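Local structure of glucose-6-phosphate isomerase (Plasmodium falciparum, 3QKI) at residues N168-G173 / Y241-I246; G438-V443 / G509-T514; E83-V88 / G541-I546; M195-N200 / Y212-V217. The protein probably catalyses the reversible interconversion of alpha-D-glucose 6-phosphate and beta-D-fructose 6-phosphate, an early step of glycolysis. All coordinates share one frame; numbering follows the deposited sequence.

Contact 1: N168-G173 / Y241-I246; sequences NVICIG and YDTLVI
The carbonyl of Ile246 is held from two points on the neighbouring strand: Ile172 N donates to Ile246 O over 2.7 Å, and the CA-H of Cys171 leans on the same oxygen. The strands run parallel, 168-172 beside 243-246, and one pattern repeats along them. Ile246 N donates to Ile170 O (2.8 Å) and Ile170 N to Leu244 O (2.9 Å), while Leu244 N reaches Asn168 O; at the start of the ladder Asn168 N donates to Asp242 O over 3.1 Å. The strand axes approach to 4.6 Å and are splayed by 21°.

On one face sit Val169, Cys171, Leu244 and Ile246, packed under helix 318-328. Here Val169 CG1, placed anti to its own N (chi1 -176°), meets Ile246 CD1 at 3.6 Å. On the other face Ile170 lays CG1 and CD1 against Thr243 CG2, CG1 at 3.8 Å, and further along Ile172 CD1 touches Val245 CG1 at 3.6 Å, with helix 255-268 behind Thr243, Val245 and Ile172. The hydroxyl of Thr243 is engaged with Asp239 O.

Val169 and Cys171 bond in turn to strand 219-223, which places 168-172 inside the five-stranded parallel sheet of an SIS (sugar isomerase) domain flanked by helices. The side chains on both faces are mostly aliphatic, with Asn168, Thr243 and Cys171 the exceptions. Because the ladder satisfies the buried N-H and C=O groups that face each other between the strands, apolar groups can pack on both sides of the sheet.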
# COMPACT_ATOMS: atom_id res chain seq x y z
N ASN A 168 -24.44 11.03 -3.72
CA ASN A 168 -23.49 10.09 -3.14
C ASN A 168 -23.79 8.65 -3.49
O ASN A 168 -24.95 8.28 -3.68
CB ASN A 168 -23.48 10.22 -1.63
CG ASN A 168 -23.54 11.64 -1.14
OD1 ASN A 168 -22.86 12.51 -1.66
ND2 ASN A 168 -24.38 11.91 -0.14
N VAL A 169 -22.72 7.84 -3.58
CA VAL A 169 -22.80 6.41 -3.83
C VAL A 169 -21.91 5.69 -2.82
O VAL A 169 -20.70 5.94 -2.78
CB VAL A 169 -22.45 6.02 -5.28
CG1 VAL A 169 -22.64 4.53 -5.50
CG2 VAL A 169 -23.28 6.82 -6.30
N ILE A 170 -22.49 4.87 -1.96
CA ILE A 170 -21.72 4.04 -1.04
C ILE A 170 -21.71 2.62 -1.63
O ILE A 170 -22.77 2.00 -1.74
CB ILE A 170 -22.24 4.04 0.42
CG1 ILE A 170 -22.34 5.46 0.99
CG2 ILE A 170 -21.37 3.10 1.31
CD1 ILE A 170 -22.88 5.52 2.43
N CYS A 171 -20.53 2.14 -2.06
CA CYS A 171 -20.36 0.76 -2.56
C CYS A 171 -19.94 -0.10 -1.39
O CYS A 171 -18.93 0.18 -0.75
CB CYS A 171 -19.34 0.68 -3.68
SG CYS A 171 -19.80 1.61 -5.15
N ILE A 172 -20.74 -1.14 -1.10
CA ILE A 172 -20.45 -2.05 0.01
C ILE A 172 -20.05 -3.38 -0.60
O ILE A 172 -20.84 -4.00 -1.32
CB ILE A 172 -21.63 -2.18 0.99
CG1 ILE A 172 -22.22 -0.80 1.39
CG2 ILE A 172 -21.21 -3.01 2.22
CD1 ILE A 172 -23.45 -0.89 2.31
N GLY A 173 -18.81 -3.78 -0.34
CA GLY A 173 -18.26 -5.03 -0.85
C GLY A 173 -16.84 -5.26 -0.37
O GLY A 173 -16.16 -4.31 0.02
N TYR A 241 -30.64 11.28 2.51
CA TYR A 241 -31.52 11.69 1.41
C TYR A 241 -30.86 11.85 0.05
O TYR A 241 -31.56 11.79 -0.96
CB TYR A 241 -32.31 12.97 1.76
CG TYR A 241 -33.28 12.89 2.92
CD1 TYR A 241 -34.08 11.76 3.10
CD2 TYR A 241 -33.51 13.98 3.75
CE1 TYR A 241 -35.02 11.70 4.13
CE2 TYR A 241 -34.45 13.94 4.78
CZ TYR A 241 -35.21 12.79 4.96
OH TYR A 241 -36.13 12.74 5.99
N ASP A 242 -29.52 12.05 -0.00
CA ASP A 242 -28.75 12.20 -1.26
C ASP A 242 -28.01 10.94 -1.67
O ASP A 242 -27.33 10.94 -2.70
CB ASP A 242 -27.66 13.28 -1.05
CG ASP A 242 -28.13 14.66 -0.68
OD1 ASP A 242 -29.15 15.11 -1.23
OD2 ASP A 242 -27.42 15.33 0.11
N THR A 243 -28.07 9.90 -0.85
CA THR A 243 -27.24 8.70 -0.96
C THR A 243 -27.86 7.44 -1.56
O THR A 243 -28.85 6.92 -1.04
CB THR A 243 -26.63 8.43 0.43
OG1 THR A 243 -26.05 9.65 0.92
CG2 THR A 243 -25.59 7.30 0.43
N LEU A 244 -27.20 6.90 -2.59
CA LEU A 244 -27.52 5.62 -3.20
C LEU A 244 -26.53 4.59 -2.60
O LEU A 244 -25.34 4.87 -2.50
CB LEU A 244 -27.37 5.67 -4.73
CG LEU A 244 -27.78 4.39 -5.47
CD1 LEU A 244 -29.28 4.16 -5.42
CD2 LEU A 244 -27.29 4.39 -6.89
N VAL A 245 -27.04 3.44 -2.16
CA VAL A 245 -26.23 2.40 -1.57
C VAL A 245 -26.21 1.18 -2.51
O VAL A 245 -27.27 0.67 -2.88
CB VAL A 245 -26.74 2.05 -0.16
CG1 VAL A 245 -25.95 0.92 0.47
CG2 VAL A 245 -26.73 3.29 0.74
N ILE A 246 -25.01 0.74 -2.91
CA ILE A 246 -24.83 -0.44 -3.78
C ILE A 246 -24.20 -1.55 -2.96
O ILE A 246 -23.08 -1.39 -2.49
CB ILE A 246 -24.03 -0.13 -5.07
CG1 ILE A 246 -24.62 1.08 -5.82
CG2 ILE A 246 -23.91 -1.39 -5.98
CD1 ILE A 246 -23.82 1.53 -7.07

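Contact 2: G438-V443 / G509-T514; sequences GQVIPV and GNRPST
Arg511, Pro512 and Val443 carry this contact, which lies where strands 443-448 and 513-518 come together as parallel neighbours in the mixed sheet of the second SIS domain. Arg511, extended from CG to NE, crosses Val440 at a slant and turns its guanidinium end-on to one oxygen: NH1 lies 2.8 Å and NH2 3.0 Å from Gly438 O, which stays within the guanidinium plane. NH1 comes in nearly in line with the carbonyl, whereas NH2 approaches from well above its plane. Gly438 is the residue at which helix 428-437 gives way to loop, and NH2 also bonds Ile435 O in the last turn, so the positive charge probably settles well at this helix end. Val440 lies over one face of the guanidinium, with CG2 3.7 Å from Arg511 CZ.

The other branch of Val440, CG1, touches Pro512 CD at 3.8 Å, the two side chains crossing at about a right angle. Pro442 and Pro512 stand side by side, facing the same way, with their CG atoms 4.1 Å apart. Pro512 O then receives Val443 N, and a water sits between Pro512 O and Ile441 O. Two residues on, Thr514 N donates to Val443 O at 3.0 Å, which completes the first parallel rungs. On the far side of strand 513-518, Ser513 bonds through its backbone to Arg70 of strand 64-70. With CG1 of Val443 anti to the carbonyl carbon (chi1 -57°), CG2 falls between the backbone N and that carbon, and this methyl presses on Ser513 CB at 3.4 Å, tighter than usual van der Waals contact.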
# COMPACT_ATOMS: atom_id res chain seq x y z
N GLY A 438 19.61 -2.35 -1.22
CA GLY A 438 19.30 -3.52 -0.42
C GLY A 438 19.00 -4.68 -1.34
O GLY A 438 19.57 -4.79 -2.43
N GLN A 439 18.07 -5.54 -0.93
CA GLN A 439 17.69 -6.67 -1.74
C GLN A 439 17.11 -6.24 -3.12
O GLN A 439 16.48 -5.16 -3.21
CB GLN A 439 16.79 -7.62 -0.95
CG GLN A 439 15.39 -7.13 -0.70
CD GLN A 439 14.59 -8.18 0.00
OE1 GLN A 439 14.28 -8.05 1.18
NE2 GLN A 439 14.30 -9.28 -0.67
N VAL A 440 17.43 -7.01 -4.18
CA VAL A 440 17.01 -6.73 -5.56
C VAL A 440 15.50 -6.97 -5.71
O VAL A 440 15.01 -8.04 -5.36
CB VAL A 440 17.83 -7.50 -6.63
CG1 VAL A 440 17.28 -7.26 -8.04
CG2 VAL A 440 19.30 -7.12 -6.58
N ILE A 441 14.79 -5.94 -6.21
CA ILE A 441 13.34 -5.97 -6.41
C ILE A 441 12.98 -5.52 -7.84
O ILE A 441 13.04 -4.33 -8.13
CB ILE A 441 12.58 -5.12 -5.33
CG1 ILE A 441 12.78 -5.75 -3.93
CG2 ILE A 441 11.07 -5.03 -5.66
CD1 ILE A 441 13.02 -4.90 -3.05
N PRO A 442 12.58 -6.47 -8.74
CA PRO A 442 12.18 -6.07 -10.10
C PRO A 442 11.02 -5.08 -10.04
O PRO A 442 10.09 -5.26 -9.26
CB PRO A 442 11.73 -7.40 -10.73
CG PRO A 442 12.51 -8.43 -9.97
CD PRO A 442 12.50 -7.93 -8.56
N VAL A 443 11.11 -4.01 -10.82
CA VAL A 443 10.09 -2.96 -10.80
C VAL A 443 9.33 -2.91 -12.13
O VAL A 443 9.88 -3.25 -13.19
CB VAL A 443 10.64 -1.56 -10.39
CG1 VAL A 443 11.32 -1.58 -9.02
CG2 VAL A 443 11.59 -0.96 -11.43
N GLY A 509 23.94 -1.92 -9.55
CA GLY A 509 23.23 -1.96 -10.82
C GLY A 509 22.70 -3.36 -11.12
O GLY A 509 22.59 -4.19 -10.20
N ASN A 510 22.38 -3.63 -12.39
CA ASN A 510 21.79 -4.91 -12.85
C ASN A 510 20.45 -5.20 -12.15
O ASN A 510 20.08 -6.37 -12.00
CB ASN A 510 22.77 -6.08 -12.68
CG ASN A 510 23.94 -5.99 -13.61
OD1 ASN A 510 23.83 -5.52 -14.74
ND2 ASN A 510 25.07 -6.49 -13.17
N ARG A 511 19.74 -4.13 -11.71
CA ARG A 511 18.45 -4.20 -11.04
C ARG A 511 17.41 -4.02 -12.13
O ARG A 511 17.43 -3.01 -12.83
CB ARG A 511 18.37 -3.21 -9.87
CG ARG A 511 19.20 -3.74 -8.70
CD ARG A 511 19.66 -2.70 -7.72
NE ARG A 511 20.58 -3.31 -6.75
CZ ARG A 511 20.23 -3.73 -5.54
NH1 ARG A 511 21.13 -4.31 -4.75
NH2 ARG A 511 18.98 -3.59 -5.11
N PRO A 512 16.60 -5.05 -12.39
CA PRO A 512 15.73 -5.00 -13.56
C PRO A 512 14.48 -4.14 -13.46
O PRO A 512 13.95 -3.94 -12.37
CB PRO A 512 15.39 -6.49 -13.82
CG PRO A 512 15.46 -7.11 -12.49
CD PRO A 512 16.49 -6.35 -11.68
N SER A 513 14.00 -3.69 -14.61
CA SER A 513 12.78 -2.90 -14.74
C SER A 513 12.06 -3.09 -16.07
O SER A 513 12.69 -3.31 -17.12
CB SER A 513 13.05 -1.41 -14.52
OG SER A 513 13.80 -0.86 -15.58
N THR A 514 10.74 -2.93 -16.02
CA THR A 514 9.90 -2.90 -17.20
C THR A 514 9.30 -1.51 -17.23
O THR A 514 8.84 -1.02 -16.19
CB THR A 514 8.81 -3.97 -17.14
OG1 THR A 514 9.43 -5.25 -17.09
CG2 THR A 514 7.87 -3.89 -18.34
O HOH W 1 15.01 -3.40 -9.77

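Contact 3: E83-V88 / G541-I546; sequences EYAEEV and GFLLNI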
# COMPACT_ATOMS: atom_id res chain seq x y z
N GLU A 83 10.19 -20.57 -26.08
CA GLU A 83 10.19 -22.02 -26.27
C GLU A 83 9.58 -22.70 -25.04
O GLU A 83 8.89 -23.69 -25.20
CB GLU A 83 11.59 -22.57 -26.54
CG GLU A 83 12.07 -22.28 -27.95
CD GLU A 83 13.48 -22.77 -28.21
OE1 GLU A 83 13.86 -23.81 -27.63
OE2 GLU A 83 14.20 -22.11 -28.99
N TYR A 84 9.83 -22.15 -23.84
CA TYR A 84 9.21 -22.65 -22.61
C TYR A 84 7.67 -22.46 -22.66
O TYR A 84 6.94 -23.39 -22.35
CB TYR A 84 9.83 -22.00 -21.36
CG TYR A 84 9.13 -22.45 -20.10
CD1 TYR A 84 8.09 -21.70 -19.55
CD2 TYR A 84 9.43 -23.67 -19.51
CE1 TYR A 84 7.41 -22.13 -18.42
CE2 TYR A 84 8.73 -24.13 -18.40
CZ TYR A 84 7.73 -23.35 -17.85
OH TYR A 84 7.08 -23.76 -16.72
N ALA A 85 7.18 -21.27 -23.07
CA ALA A 85 5.73 -21.01 -23.23
C ALA A 85 5.11 -22.04 -24.20
O ALA A 85 4.02 -22.57 -23.93
CB ALA A 85 5.51 -19.60 -23.74
N GLU A 86 5.82 -22.36 -25.29
CA GLU A 86 5.37 -23.38 -26.28
C GLU A 86 5.34 -24.79 -25.65
O GLU A 86 4.37 -25.53 -25.81
CB GLU A 86 6.31 -23.38 -27.50
CG GLU A 86 6.07 -22.20 -28.42
CD GLU A 86 7.14 -21.89 -29.45
OE1 GLU A 86 8.19 -22.57 -29.46
OE2 GLU A 86 6.93 -20.94 -30.23
N GLU A 87 6.39 -25.14 -24.89
CA GLU A 87 6.49 -26.43 -24.22
C GLU A 87 5.39 -26.68 -23.16
O GLU A 87 4.95 -27.82 -23.00
CB GLU A 87 7.89 -26.64 -23.65
CG GLU A 87 8.24 -28.11 -23.57
CD GLU A 87 9.63 -28.48 -23.09
OE1 GLU A 87 10.57 -27.67 -23.24
OE2 GLU A 87 9.79 -29.63 -22.63
N VAL A 88 4.93 -25.62 -22.46
CA VAL A 88 3.82 -25.75 -21.50
C VAL A 88 2.45 -25.59 -22.19
O VAL A 88 1.41 -25.64 -21.51
CB VAL A 88 3.91 -24.83 -20.25
CG1 VAL A 88 5.10 -25.18 -19.40
CG2 VAL A 88 3.91 -23.36 -20.63
N GLY A 541 -0.04 -18.05 -14.53
CA GLY A 541 -0.56 -19.22 -13.82
C GLY A 541 -0.31 -20.48 -14.63
O GLY A 541 0.10 -21.50 -14.07
N PHE A 542 -0.47 -20.40 -15.96
CA PHE A 542 -0.20 -21.51 -16.88
C PHE A 542 1.29 -21.82 -16.98
O PHE A 542 1.66 -23.00 -16.98
CB PHE A 542 -0.83 -21.31 -18.26
CG PHE A 542 -2.36 -21.37 -18.25
CD1 PHE A 542 -3.03 -22.41 -17.60
CD2 PHE A 542 -3.12 -20.41 -18.93
CE1 PHE A 542 -4.42 -22.48 -17.63
CE2 PHE A 542 -4.52 -20.47 -18.91
CZ PHE A 542 -5.16 -21.50 -18.26
N LEU A 543 2.15 -20.78 -16.97
CA LEU A 543 3.61 -20.96 -16.94
C LEU A 543 4.01 -21.68 -15.63
O LEU A 543 4.86 -22.57 -15.65
CB LEU A 543 4.36 -19.62 -17.03
CG LEU A 543 4.21 -18.79 -18.32
CD1 LEU A 543 4.98 -17.49 -18.19
CD2 LEU A 543 4.66 -19.57 -19.55
N LEU A 544 3.37 -21.29 -14.50
CA LEU A 544 3.64 -21.88 -13.18
C LEU A 544 2.99 -23.24 -13.00
O LEU A 544 3.26 -23.92 -12.01
CB LEU A 544 3.15 -20.95 -12.07
CG LEU A 544 3.96 -19.66 -11.89
CD1 LEU A 544 3.23 -18.71 -10.98
CD2 LEU A 544 5.37 -19.95 -11.37
N ASN A 545 2.08 -23.59 -13.94
CA ASN A 545 1.25 -24.79 -13.93
C ASN A 545 0.41 -24.88 -12.65
O ASN A 545 0.33 -25.93 -12.02
CB ASN A 545 2.08 -26.07 -14.16
CG ASN A 545 1.26 -27.25 -14.54
OD1 ASN A 545 0.26 -27.13 -15.25
ND2 ASN A 545 1.62 -28.41 -14.03
N ILE A 546 -0.20 -23.77 -12.25
CA ILE A 546 -1.07 -23.74 -11.07
C ILE A 546 -2.48 -23.29 -11.50
O ILE A 546 -2.67 -22.86 -12.65
CB ILE A 546 -0.51 -22.85 -9.93
CG1 ILE A 546 -0.33 -21.38 -10.40
CG2 ILE A 546 0.75 -23.49 -9.26
CD1 ILE A 546 0.20 -20.45 -9.34
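Tyr84 and Leu543 meet at an oblique angle, the ring of one reaching past the side chain of the other to its backbone. With CG anti to the backbone N (chi1 176°), the ring swings out from helix 75-87 and its hydroxyl donates to Leu543 O over 2.7 Å. The oxygen lies at the ring edge, near the ring plane, and the hydroxyl in turn lies in the carbonyl plane with a C=O...O angle of 152°.

Leu543 answers with its CD2 methyl, which touches three residues at the other helix end: Tyr84, Val88 and Ala85. It lies against the CD1-CE1 side of the tyrosine ring, 3.9 Å from Tyr84 CE1, and 4.0 Å from Val88 CG2. The CB of Ala85 is 4.3 Å from Leu543 CD2. Val88 and Leu543 cross at about a right angle, meeting through one methyl each.

Leu543 O belongs to the last turn of helix 523-543, which ends in a Schellman motif: Asn545 takes a positive phi, Ile546 N returns to Gly541 O at 2.9 Å, and Asn545 N makes a weak bond to Phe542 O. The tyrosine hydroxyl thus supplies a donor where the helix runs out.

The ring of Tyr84 also stacks with Phe365 of helix 356-371, which packs on Leu543 as well. Helix 27-39 lies along Tyr84 from another direction, and helix 90-99 meets Ala85 and Phe542, so that the junction of 75-87 with 523-543 is set in a bundle of helices.

Contact 4: M195-N200 / Y212-V217; sequences MELNKN and YDQDNV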
# COMPACT_ATOMS: atom_id res chain seq x y z
N MET A 195 -11.40 16.86 -18.27
CA MET A 195 -11.56 16.75 -19.72
C MET A 195 -13.01 16.78 -20.17
O MET A 195 -13.31 17.34 -21.21
CB MET A 195 -10.81 15.50 -20.25
CG MET A 195 -9.38 15.78 -20.68
SD MET A 195 -8.35 16.68 -19.48
CE MET A 195 -7.84 15.43 -18.46
N GLU A 196 -13.90 16.16 -19.40
CA GLU A 196 -15.31 16.12 -19.76
C GLU A 196 -16.13 17.27 -19.13
O GLU A 196 -16.61 18.12 -19.85
CB GLU A 196 -15.93 14.75 -19.47
CG GLU A 196 -17.40 14.67 -19.86
CD GLU A 196 -18.01 13.28 -19.93
OE1 GLU A 196 -17.28 12.28 -20.11
OE2 GLU A 196 -19.26 13.21 -19.84
N LEU A 197 -16.27 17.31 -17.81
CA LEU A 197 -17.08 18.35 -17.18
C LEU A 197 -16.54 19.78 -17.33
O LEU A 197 -17.32 20.69 -17.58
CB LEU A 197 -17.38 18.05 -15.70
CG LEU A 197 -17.98 16.68 -15.39
CD1 LEU A 197 -18.30 16.59 -13.93
CD2 LEU A 197 -19.23 16.40 -16.22
N ASN A 198 -15.21 19.96 -17.23
CA ASN A 198 -14.57 21.26 -17.34
C ASN A 198 -14.01 21.53 -18.72
O ASN A 198 -13.54 22.63 -18.97
CB ASN A 198 -13.55 21.50 -16.20
CG ASN A 198 -14.22 21.72 -14.87
OD1 ASN A 198 -14.64 22.82 -14.56
ND2 ASN A 198 -14.35 20.68 -14.04
N LYS A 199 -14.11 20.55 -19.64
CA LYS A 199 -13.70 20.68 -21.04
C LYS A 199 -12.27 21.22 -21.23
O LYS A 199 -12.02 21.97 -22.16
CB LYS A 199 -14.73 21.51 -21.84
CG LYS A 199 -16.18 21.00 -21.73
CD LYS A 199 -17.14 21.74 -22.64
CE LYS A 199 -17.64 23.07 -22.10
NZ LYS A 199 -18.48 23.79 -23.10
N ASN A 200 -11.32 20.80 -20.35
CA ASN A 200 -9.92 21.22 -20.46
C ASN A 200 -9.34 20.66 -21.75
O ASN A 200 -9.65 19.53 -22.12
CB ASN A 200 -9.08 20.74 -19.27
CG ASN A 200 -9.44 21.30 -17.90
OD1 ASN A 200 -8.97 20.80 -16.86
ND2 ASN A 200 -10.29 22.32 -17.84
N TYR A 212 -15.69 21.69 -9.33
CA TYR A 212 -15.90 20.33 -8.84
C TYR A 212 -17.22 20.17 -8.06
O TYR A 212 -17.52 19.10 -7.56
CB TYR A 212 -14.66 19.81 -8.06
CG TYR A 212 -13.40 19.79 -8.93
CD1 TYR A 212 -13.16 18.75 -9.82
CD2 TYR A 212 -12.48 20.83 -8.88
CE1 TYR A 212 -12.03 18.74 -10.64
CE2 TYR A 212 -11.35 20.84 -9.71
CZ TYR A 212 -11.14 19.80 -10.60
OH TYR A 212 -10.04 19.79 -11.42
N ASP A 213 -18.01 21.24 -7.97
CA ASP A 213 -19.30 21.25 -7.28
C ASP A 213 -20.36 21.54 -8.33
O ASP A 213 -20.85 22.66 -8.47
CB ASP A 213 -19.31 22.27 -6.11
CG ASP A 213 -20.60 22.34 -5.31
OD1 ASP A 213 -21.38 21.35 -5.34
OD2 ASP A 213 -20.82 23.38 -4.63
N GLN A 214 -20.64 20.54 -9.13
CA GLN A 214 -21.60 20.64 -10.22
C GLN A 214 -22.34 19.31 -10.40
O GLN A 214 -22.04 18.34 -9.69
CB GLN A 214 -20.93 21.13 -11.52
CG GLN A 214 -19.79 20.25 -12.02
CD GLN A 214 -19.27 20.75 -13.34
OE1 GLN A 214 -19.93 20.63 -14.37
NE2 GLN A 214 -18.08 21.32 -13.34
N ASP A 215 -23.35 19.28 -11.29
CA ASP A 215 -24.13 18.08 -11.58
C ASP A 215 -23.23 16.91 -11.94
O ASP A 215 -22.23 17.08 -12.63
CB ASP A 215 -25.05 18.33 -12.80
CG ASP A 215 -26.32 19.10 -12.55
OD1 ASP A 215 -27.02 19.41 -13.53
OD2 ASP A 215 -26.62 19.37 -11.35
N ASN A 216 -23.65 15.72 -11.54
CA ASN A 216 -22.95 14.49 -11.89
C ASN A 216 -21.49 14.37 -11.45
O ASN A 216 -20.67 13.74 -12.13
CB ASN A 216 -23.24 14.02 -13.34
CG ASN A 216 -24.72 13.86 -13.61
OD1 ASN A 216 -25.51 13.51 -12.73
ND2 ASN A 216 -25.13 14.12 -14.82
N VAL A 217 -21.19 14.98 -10.30
CA VAL A 217 -19.95 14.82 -9.58
C VAL A 217 -20.42 14.02 -8.37
O VAL A 217 -20.93 14.59 -7.39
CB VAL A 217 -19.22 16.12 -9.16
CG1 VAL A 217 -18.01 15.81 -8.29
CG2 VAL A 217 -18.81 16.92 -10.38
O HOH W 2 -20.01 20.33 -17.14
O HOH W 3 -17.84 23.68 -15.06
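Leu197, at the end of helix 179-197, reaches toward the loop 212-217 with its CB beside the amide of Gln214, 3.9 Å from OE1 and 4.1 Å from CD. From there CG, anti to the carbonyl carbon (chi1 -53°), carries CD1 onto the turn beyond: CD1 meets Val217 CG2 at 3.6 Å and also touches the carbonyl oxygens of Asn216, at 4.1 Å, and Asp215.

Water ties the polar flank together. One molecule donates to Leu197 O (2.7 Å) and to Gln214 OE1 (2.8 Å), bridging the helix end to the loop. Gln214 NE2 has its main partner in Asn211 O and passes Asn198 with the two amide planes almost perpendicular, 84° apart; a second water links them weakly. Asn198 itself is turned to Tyr193 O and Asn211 N.

Residues Gln214 to Val217 form a type II beta turn, with Asn216 at its positive-phi corner. The turn leads from the loop into strand 219-223, and so finishes the return leg of a beta-alpha-beta crossover: strand 168-172, helix 179-197, then the parallel strand alongside.

Contacts 1 and 4 belong to one half of the molecule: strand 168-172 leads into helix 179-197, whose end makes contact 4, and the nearest atoms of the two contacts are about 6 Å apart. Contacts 2 and 3 lie in another region, 24 Å apart between centres, with strand 513-518 running on to helix 523-543. Contact 1 is 42 Å from contact 2 and 43 Å from contact 3, centre to centre, across the middle of the chain. Contact 1 alone comes near the sugar-phosphate site: the side chains of Ile172 and Cys171 are about 8 Å from those of Ser249 and Ser177, respectively, which bind fructose 6-phosphate, absent from this chain. Contacts 2 and 4 both touch the second subunit.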